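Local coordinates for protein OR486 (Synthetic construct, PDB 4R80) that has no known biological function and is a de novo designed protein built to adopt the cystatin fold, one helix packed on an antiparallel beta sheet, at residues L20-S25 against K69-T74; V14-I19 against S26-R31. All coordinates share one frame; numbering follows the deposited sequence.

Contact 1 (L20-S25 against K69-T74)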
ATOM      1  N   LEU A  20      -0.238  -6.437  -5.551  1.00 20.64           N
ATOM      2  CA  LEU A  20      -0.767  -7.648  -6.174  1.00 22.53           C
ATOM      3  C   LEU A  20      -0.128  -7.919  -7.536  1.00 21.26           C
ATOM      4  O   LEU A  20       0.133  -9.069  -7.890  1.00 31.42           O
ATOM      5  CB  LEU A  20      -2.288  -7.557  -6.321  1.00 13.93           C
ATOM      6  CG  LEU A  20      -3.119  -7.719  -5.046  1.00 20.76           C
ATOM      7  CD1 LEU A  20      -4.564  -7.313  -5.297  1.00 21.35           C
ATOM      8  CD2 LEU A  20      -3.045  -9.145  -4.523  1.00 20.61           C
ATOM      9  N   GLU A  21       0.115  -6.857  -8.296  1.00 12.02           N
ATOM     10  CA  GLU A  21       0.737  -6.978  -9.613  1.00 28.59           C
ATOM     11  C   GLU A  21       2.176  -7.475  -9.518  1.00 23.32           C
ATOM     12  O   GLU A  21       2.610  -8.310 -10.312  1.00 27.77           O
ATOM     13  CB  GLU A  21       0.676  -5.647 -10.366  1.00 23.90           C
ATOM     14  CG  GLU A  21      -0.722  -5.270 -10.829  1.00 38.66           C
ATOM     15  CD  GLU A  21      -0.780  -3.892 -11.458  1.00 42.11           C
ATOM     16  OE1 GLU A  21       0.216  -3.147 -11.351  1.00 45.50           O
ATOM     17  OE2 GLU A  21      -1.823  -3.555 -12.057  1.00 50.32           O
ATOM     18  N   GLN A  22       2.913  -6.955  -8.540  1.00 18.29           N
ATOM     19  CA  GLN A  22       4.305  -7.339  -8.335  1.00 17.09           C
ATOM     20  C   GLN A  22       4.416  -8.693  -7.641  1.00 21.34           C
ATOM     21  O   GLN A  22       5.477  -9.317  -7.644  1.00 22.42           O
ATOM     22  CB  GLN A  22       5.037  -6.271  -7.519  1.00 14.07           C
ATOM     23  CG  GLN A  22       5.165  -4.930  -8.220  1.00 22.16           C
ATOM     24  CD  GLN A  22       5.961  -3.925  -7.412  1.00 25.16           C
ATOM     25  OE1 GLN A  22       6.235  -4.139  -6.230  1.00 22.46           O
ATOM     26  NE2 GLN A  22       6.340  -2.821  -8.045  1.00 23.83           N
ATOM     27  N   ASN A  23       3.317  -9.144  -7.044  1.00 20.93           N
ATOM     28  CA  ASN A  23       3.295 -10.423  -6.344  1.00 22.28           C
ATOM     29  C   ASN A  23       2.054 -11.235  -6.706  1.00 30.47           C
ATOM     30  O   ASN A  23       1.099 -11.300  -5.935  1.00 44.13           O
ATOM     31  CB  ASN A  23       3.364 -10.204  -4.832  1.00 27.08           C
ATOM     32  CG  ASN A  23       4.603  -9.436  -4.411  1.00 27.04           C
ATOM     33  OD1 ASN A  23       5.642 -10.026  -4.113  1.00 21.70           O
ATOM     34  ND2 ASN A  23       4.502  -8.112  -4.393  1.00 11.85           N
ATOM     35  N   PRO A  24       2.077 -11.858  -7.902  1.00 25.10           N
ATOM     36  CA  PRO A  24       0.929 -12.570  -8.484  1.00 35.12           C
ATOM     37  C   PRO A  24       0.378 -13.702  -7.627  1.00 47.04           C
ATOM     38  O   PRO A  24      -0.822 -13.731  -7.353  1.00 55.86           O
ATOM     39  CB  PRO A  24       1.501 -13.125  -9.798  1.00 39.70           C
ATOM     40  CG  PRO A  24       2.975 -13.146  -9.605  1.00 44.25           C
ATOM     41  CD  PRO A  24       3.273 -11.960  -8.743  1.00 32.20           C
ATOM     42  N   SER A  25       1.237 -14.622  -7.205  1.00 36.64           N
ATOM     43  CA  SER A  25       0.790 -15.767  -6.426  1.00 45.82           C
ATOM     44  C   SER A  25       0.856 -15.460  -4.937  1.00 61.39           C
ATOM     45  O   SER A  25       1.439 -16.227  -4.168  1.00 69.10           O
ATOM     46  CB  SER A  25       1.642 -16.996  -6.749  1.00 52.54           C
ATOM     47  OG  SER A  25       2.931 -16.892  -6.167  1.00 57.23           O
ATOM     48  N   LYS A  69       4.377   6.569  -5.172  1.00 16.35           N
ATOM     49  CA  LYS A  69       5.618   7.322  -5.329  1.00 17.71           C
ATOM     50  C   LYS A  69       6.811   6.608  -4.701  1.00 17.46           C
ATOM     51  O   LYS A  69       7.939   6.745  -5.174  1.00 20.65           O
ATOM     52  CB  LYS A  69       5.476   8.736  -4.754  1.00 17.28           C
ATOM     53  CG  LYS A  69       4.682   9.690  -5.638  1.00 21.56           C
ATOM     54  CD  LYS A  69       5.509  10.190  -6.816  1.00 22.92           C
ATOM     55  CE  LYS A  69       6.350  11.402  -6.433  1.00 37.92           C
ATOM     56  NZ  LYS A  69       7.146  11.925  -7.582  1.00 34.92           N
ATOM     57  N   ARG A  70       6.560   5.838  -3.646  1.00 20.53           N
ATOM     58  CA  ARG A  70       7.627   5.116  -2.955  1.00 23.00           C
ATOM     59  C   ARG A  70       7.158   3.764  -2.412  1.00 17.98           C
ATOM     60  O   ARG A  70       6.081   3.657  -1.827  1.00 20.35           O
ATOM     61  CB  ARG A  70       8.221   5.969  -1.827  1.00 27.52           C
ATOM     62  CG  ARG A  70       9.107   7.117  -2.303  1.00 35.85           C
ATOM     63  CD  ARG A  70       9.660   7.920  -1.140  1.00 45.34           C
ATOM     64  NE  ARG A  70      10.473   7.098  -0.249  1.00 47.72           N
ATOM     65  CZ  ARG A  70      11.802   7.049  -0.282  1.00 63.53           C
ATOM     66  NH1 ARG A  70      12.473   7.781  -1.160  1.00 60.29           N
ATOM     67  NH2 ARG A  70      12.456   6.271   0.569  1.00 48.64           N
ATOM     68  N   ILE A  71       7.977   2.735  -2.617  1.00 20.30           N
ATOM     69  CA  ILE A  71       7.684   1.393  -2.119  1.00 22.11           C
ATOM     70  C   ILE A  71       8.869   0.830  -1.344  1.00 18.50           C
ATOM     71  O   ILE A  71       9.984   0.768  -1.862  1.00 21.08           O
ATOM     72  CB  ILE A  71       7.356   0.423  -3.271  1.00 22.15           C
ATOM     73  CG1 ILE A  71       6.188   0.948  -4.107  1.00 14.90           C
ATOM     74  CG2 ILE A  71       7.045  -0.964  -2.729  1.00 25.61           C
ATOM     75  CD1 ILE A  71       5.852   0.075  -5.291  1.00 22.34           C
ATOM     76  N   THR A  72       8.629   0.418  -0.103  1.00 15.96           N
ATOM     77  CA  THR A  72       9.687  -0.152   0.724  1.00 14.44           C
ATOM     78  C   THR A  72       9.351  -1.558   1.224  1.00 15.22           C
ATOM     79  O   THR A  72       8.355  -1.758   1.920  1.00 15.18           O
ATOM     80  CB  THR A  72      10.002   0.750   1.933  1.00 13.44           C
ATOM     81  OG1 THR A  72      10.402   2.048   1.474  1.00 20.27           O
ATOM     82  CG2 THR A  72      11.118   0.149   2.774  1.00 23.87           C
ATOM     83  N   GLU A  73      10.187  -2.526   0.860  1.00 16.84           N
ATOM     84  CA  GLU A  73       9.994  -3.915   1.273  1.00 11.58           C
ATOM     85  C   GLU A  73      11.126  -4.436   2.152  1.00 13.92           C
ATOM     86  O   GLU A  73      12.295  -4.147   1.921  1.00 15.38           O
ATOM     87  CB  GLU A  73       9.800  -4.842   0.070  1.00 14.54           C
ATOM     88  CG  GLU A  73       8.403  -4.817  -0.516  1.00 28.90           C
ATOM     89  CD  GLU A  73       8.229  -5.810  -1.647  1.00 38.78           C
ATOM     90  OE1 GLU A  73       7.873  -5.387  -2.767  1.00 44.82           O
ATOM     91  OE2 GLU A  73       8.428  -7.022  -1.410  1.00 36.73           O
ATOM     92  N   THR A  74      10.757  -5.213   3.168  1.00 10.37           N
ATOM     93  CA  THR A  74      11.720  -5.865   4.045  1.00 20.91           C
ATOM     94  C   THR A  74      11.317  -7.320   4.251  1.00 20.77           C
ATOM     95  O   THR A  74      10.203  -7.606   4.690  1.00 25.10           O
ATOM     96  CB  THR A  74      11.817  -5.166   5.410  1.00 20.08           C
ATOM     97  OG1 THR A  74      10.511  -5.069   5.993  1.00 21.20           O
ATOM     98  CG2 THR A  74      12.403  -3.776   5.256  1.00 21.01           C
TER
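Gln22 overlaps the tip of Ile71 with the nitrogen of its carboxamide, NE2 lying 4.0 Å from CD1. This is one flank of the designed cystatin fold, where the last turn of helix 4-22 overhangs strand 65-76, an outermost strand of the four-stranded antiparallel sheet. The backbones stay well apart, with 11.2 Å between the CA atoms of Gln22 and Ile71, and the side chains of Gln22 and Ile71 meet in between. Gln22 gets there with CG beside its backbone N (chi1 -65°) and the chain extended beyond it. Ile71 comes from the opposite direction, reaching toward the helix with CD1 at the end of its longer branch.

Two residues further along the strand, Glu73 also points at the helix end. Its OE1 comes to 4.0 Å from OE1 of Gln22, the amide and carboxylate planes lying 33° apart. Both atoms are acceptors, so they meet without a hydrogen bond, and the pair probably adds little to the hold between helix and sheet. Contact is sparse and on the surface, burying 111 Å² in all.

Just before Ile71, Lys69 and Arg70 both face Glu58 of strand 51-62 in a classic beta bulge. Just past Gln22, Asn23 is the first residue to leave helical geometry, and its ND2 turns back to hydrogen-bond with Ile19 O in the last turn.

Contact 2 (V14-I19 against S26-R31)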
ATOM      1  N   VAL A  14      -5.147   1.513  -4.570  1.00 10.69           N
ATOM      2  CA  VAL A  14      -4.098   1.779  -5.546  1.00 12.61           C
ATOM      3  C   VAL A  14      -2.827   1.086  -5.081  1.00 12.43           C
ATOM      4  O   VAL A  14      -2.113   0.461  -5.865  1.00 15.82           O
ATOM      5  CB  VAL A  14      -3.834   3.291  -5.700  1.00 10.36           C
ATOM      6  CG1 VAL A  14      -2.517   3.540  -6.424  1.00 13.75           C
ATOM      7  CG2 VAL A  14      -4.984   3.961  -6.434  1.00 15.35           C
ATOM      8  N   ALA A  15      -2.569   1.195  -3.785  1.00 15.19           N
ATOM      9  CA  ALA A  15      -1.403   0.587  -3.166  1.00 12.78           C
ATOM     10  C   ALA A  15      -1.458  -0.936  -3.215  1.00 12.82           C
ATOM     11  O   ALA A  15      -0.469  -1.590  -3.544  1.00 10.73           O
ATOM     12  CB  ALA A  15      -1.293   1.052  -1.733  1.00 12.26           C
ATOM     13  N   LYS A  16      -2.619  -1.496  -2.887  1.00 13.08           N
ATOM     14  CA  LYS A  16      -2.780  -2.943  -2.829  1.00 13.08           C
ATOM     15  C   LYS A  16      -2.729  -3.580  -4.216  1.00 15.11           C
ATOM     16  O   LYS A  16      -2.134  -4.643  -4.396  1.00 11.88           O
ATOM     17  CB  LYS A  16      -4.084  -3.312  -2.121  1.00 13.38           C
ATOM     18  CG  LYS A  16      -4.291  -4.805  -1.931  1.00 18.77           C
ATOM     19  CD  LYS A  16      -5.613  -5.088  -1.238  1.00 18.67           C
ATOM     20  CE  LYS A  16      -5.894  -6.578  -1.169  1.00 19.68           C
ATOM     21  NZ  LYS A  16      -7.285  -6.851  -0.718  1.00 35.90           N
ATOM     22  N   GLU A  17      -3.350  -2.925  -5.191  1.00 12.44           N
ATOM     23  CA  GLU A  17      -3.321  -3.404  -6.568  1.00 17.90           C
ATOM     24  C   GLU A  17      -1.890  -3.391  -7.084  1.00 16.95           C
ATOM     25  O   GLU A  17      -1.480  -4.270  -7.841  1.00 14.28           O
ATOM     26  CB  GLU A  17      -4.225  -2.552  -7.462  1.00 16.10           C
ATOM     27  CG  GLU A  17      -4.256  -2.988  -8.923  1.00 17.22           C
ATOM     28  CD  GLU A  17      -4.777  -4.403  -9.109  1.00 20.04           C
ATOM     29  OE1 GLU A  17      -5.690  -4.812  -8.362  1.00 22.27           O
ATOM     30  OE2 GLU A  17      -4.268  -5.109 -10.005  1.00 24.17           O
ATOM     31  N   LYS A  18      -1.129  -2.378  -6.668  1.00 10.73           N
ATOM     32  CA  LYS A  18       0.284  -2.287  -6.999  1.00 17.12           C
ATOM     33  C   LYS A  18       1.083  -3.470  -6.456  1.00 18.84           C
ATOM     34  O   LYS A  18       1.946  -4.016  -7.136  1.00 17.74           O
ATOM     35  CB  LYS A  18       0.877  -0.975  -6.481  1.00 20.56           C
ATOM     36  CG  LYS A  18       2.370  -0.841  -6.724  1.00 24.81           C
ATOM     37  CD  LYS A  18       2.699  -0.868  -8.201  1.00 21.94           C
ATOM     38  CE  LYS A  18       4.056  -0.249  -8.470  1.00 26.24           C
ATOM     39  NZ  LYS A  18       4.509  -0.500  -9.865  1.00 35.24           N
ATOM     40  N   ILE A  19       0.785  -3.864  -5.218  1.00 10.98           N
ATOM     41  CA  ILE A  19       1.472  -4.992  -4.600  1.00 15.03           C
ATOM     42  C   ILE A  19       1.045  -6.320  -5.222  1.00 17.93           C
ATOM     43  O   ILE A  19       1.869  -7.218  -5.410  1.00 17.62           O
ATOM     44  CB  ILE A  19       1.242  -5.021  -3.074  1.00 13.57           C
ATOM     45  CG1 ILE A  19       1.681  -3.696  -2.447  1.00 19.73           C
ATOM     46  CG2 ILE A  19       1.996  -6.175  -2.437  1.00 17.53           C
ATOM     47  CD1 ILE A  19       3.096  -3.297  -2.798  1.00 15.94           C
ATOM     48  N   SER A  26       0.259 -14.348  -4.534  1.00 50.50           N
ATOM     49  CA  SER A  26       0.364 -13.907  -3.149  1.00 39.54           C
ATOM     50  C   SER A  26      -0.937 -13.351  -2.589  1.00 45.41           C
ATOM     51  O   SER A  26      -1.719 -12.722  -3.299  1.00 40.18           O
ATOM     52  CB  SER A  26       1.473 -12.860  -3.022  1.00 35.17           C
ATOM     53  OG  SER A  26       1.407 -12.195  -1.775  1.00 49.93           O
ATOM     54  N   LYS A  27      -1.159 -13.598  -1.298  1.00 37.69           N
ATOM     55  CA  LYS A  27      -2.259 -12.988  -0.562  1.00 39.81           C
ATOM     56  C   LYS A  27      -1.770 -11.770   0.209  1.00 31.56           C
ATOM     57  O   LYS A  27      -0.897 -11.876   1.068  1.00 31.55           O
ATOM     58  CB  LYS A  27      -2.947 -13.993   0.368  1.00 49.24           C
ATOM     59  CG  LYS A  27      -4.044 -14.833  -0.298  1.00 46.68           C
ATOM     60  CD  LYS A  27      -3.566 -15.582  -1.527  1.00 52.82           C
ATOM     61  CE  LYS A  27      -4.736 -16.143  -2.313  1.00 53.20           C
ATOM     62  NZ  LYS A  27      -4.285 -16.921  -3.504  1.00 58.78           N
ATOM     63  N   VAL A  28      -2.349 -10.615  -0.098  1.00 27.27           N
ATOM     64  CA  VAL A  28      -1.884  -9.350   0.452  1.00 24.63           C
ATOM     65  C   VAL A  28      -2.902  -8.756   1.419  1.00 30.73           C
ATOM     66  O   VAL A  28      -4.055  -8.528   1.055  1.00 36.63           O
ATOM     67  CB  VAL A  28      -1.613  -8.328  -0.663  1.00 21.02           C
ATOM     68  CG1 VAL A  28      -1.079  -7.042  -0.072  1.00 26.88           C
ATOM     69  CG2 VAL A  28      -0.637  -8.898  -1.683  1.00 19.70           C
ATOM     70  N   GLN A  29      -2.470  -8.506   2.651  1.00 21.37           N
ATOM     71  CA  GLN A  29      -3.333  -7.868   3.638  1.00 27.91           C
ATOM     72  C   GLN A  29      -2.813  -6.478   3.999  1.00 23.08           C
ATOM     73  O   GLN A  29      -1.607  -6.261   4.109  1.00 16.60           O
ATOM     74  CB  GLN A  29      -3.467  -8.741   4.892  1.00 32.93           C
ATOM     75  CG  GLN A  29      -2.208  -8.824   5.744  1.00 34.47           C
ATOM     76  CD  GLN A  29      -2.504  -9.115   7.204  1.00 41.00           C
ATOM     77  OE1 GLN A  29      -3.662  -9.204   7.609  1.00 54.61           O
ATOM     78  NE2 GLN A  29      -1.452  -9.261   8.002  1.00 40.06           N
ATOM     79  N   VAL A  30      -3.737  -5.538   4.170  1.00 25.60           N
ATOM     80  CA  VAL A  30      -3.389  -4.179   4.565  1.00 19.10           C
ATOM     81  C   VAL A  30      -3.568  -4.024   6.068  1.00 16.98           C
ATOM     82  O   VAL A  30      -4.639  -4.303   6.603  1.00 23.11           O
ATOM     83  CB  VAL A  30      -4.266  -3.139   3.844  1.00 22.80           C
ATOM     84  CG1 VAL A  30      -3.894  -1.733   4.287  1.00 20.60           C
ATOM     85  CG2 VAL A  30      -4.126  -3.282   2.337  1.00 21.68           C
ATOM     86  N   ARG A  31      -2.518  -3.573   6.747  1.00 20.16           N
ATOM     87  CA  ARG A  31      -2.548  -3.499   8.202  1.00 18.01           C
ATOM     88  C   ARG A  31      -2.810  -2.097   8.735  1.00 11.26           C
ATOM     89  O   ARG A  31      -3.394  -1.939   9.807  1.00 16.09           O
ATOM     90  CB  ARG A  31      -1.252  -4.048   8.799  1.00 22.14           C
ATOM     91  CG  ARG A  31      -1.047  -5.531   8.564  1.00 26.59           C
ATOM     92  CD  ARG A  31       0.087  -6.063   9.418  1.00 30.41           C
ATOM     93  NE  ARG A  31      -0.172  -5.894  10.847  1.00 41.16           N
ATOM     94  CZ  ARG A  31      -0.851  -6.762  11.591  1.00 44.94           C
ATOM     95  NH1 ARG A  31      -1.344  -7.866  11.045  1.00 39.49           N
ATOM     96  NH2 ARG A  31      -1.038  -6.527  12.883  1.00 37.67           N
TER
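The carbonyl oxygen of Val28 is approached by the end of Lys16, whose CE lies 3.5 Å from Val28 O. The ammonium NZ stands at 4.0 Å from the same oxygen, too far for a hydrogen bond, so any attraction is probably weak and electrostatic. Lys16 gets there fully extended, its CG anti to the backbone N (chi1 -176°), and its methylenes run across the strand direction, nearly at right angles to it, touching both valines: CG is 4.3 Å from Val28 CG1, and CD 4.3 Å from Val30 CG2.

One turn on, Ile19 supplies the apolar contact. The two side chains cross at about a right angle, and Ile19 CG2 sits 3.9 Å from Val28 CG2 and nearly as close to CG1. The other branch of Ile19 leads away from the strand, and the side chain also touches Ile55 of strand 51-62.

In the designed cystatin fold this pairs the later part of helix 4-22 with the start of strand 28-36, to which the chain doubles back. The segment axes come within 9.3 Å of each other at 148°, roughly antiparallel. With no hydrogen bond between the segments, helix and strand are held here by methyl and methylene packing, and the ammonium of Lys16 probably contributes little to it.

Contacts 1 and 2 share helix 4-22 and lie with their centres about 8 Å apart, but they reach the two outermost strands of the same sheet, 65-76 and 28-36. Their segments interlock along the chain, and side chains join them directly. Leu20 of contact 1 packs its CD2 at 3.7 Å from CG2 of Val28, adding a second helix side chain, beside Ile19, to the packing on Val28. On the strand 65-76 side, Lys18 of contact 2 brings its CE to 3.7 Å from CD1 of Ile71. Successive helix residues thus serve both strands, more extensively in contact 2, with 202 Å² buried, than in contact 1, at the C-terminal end of the helix.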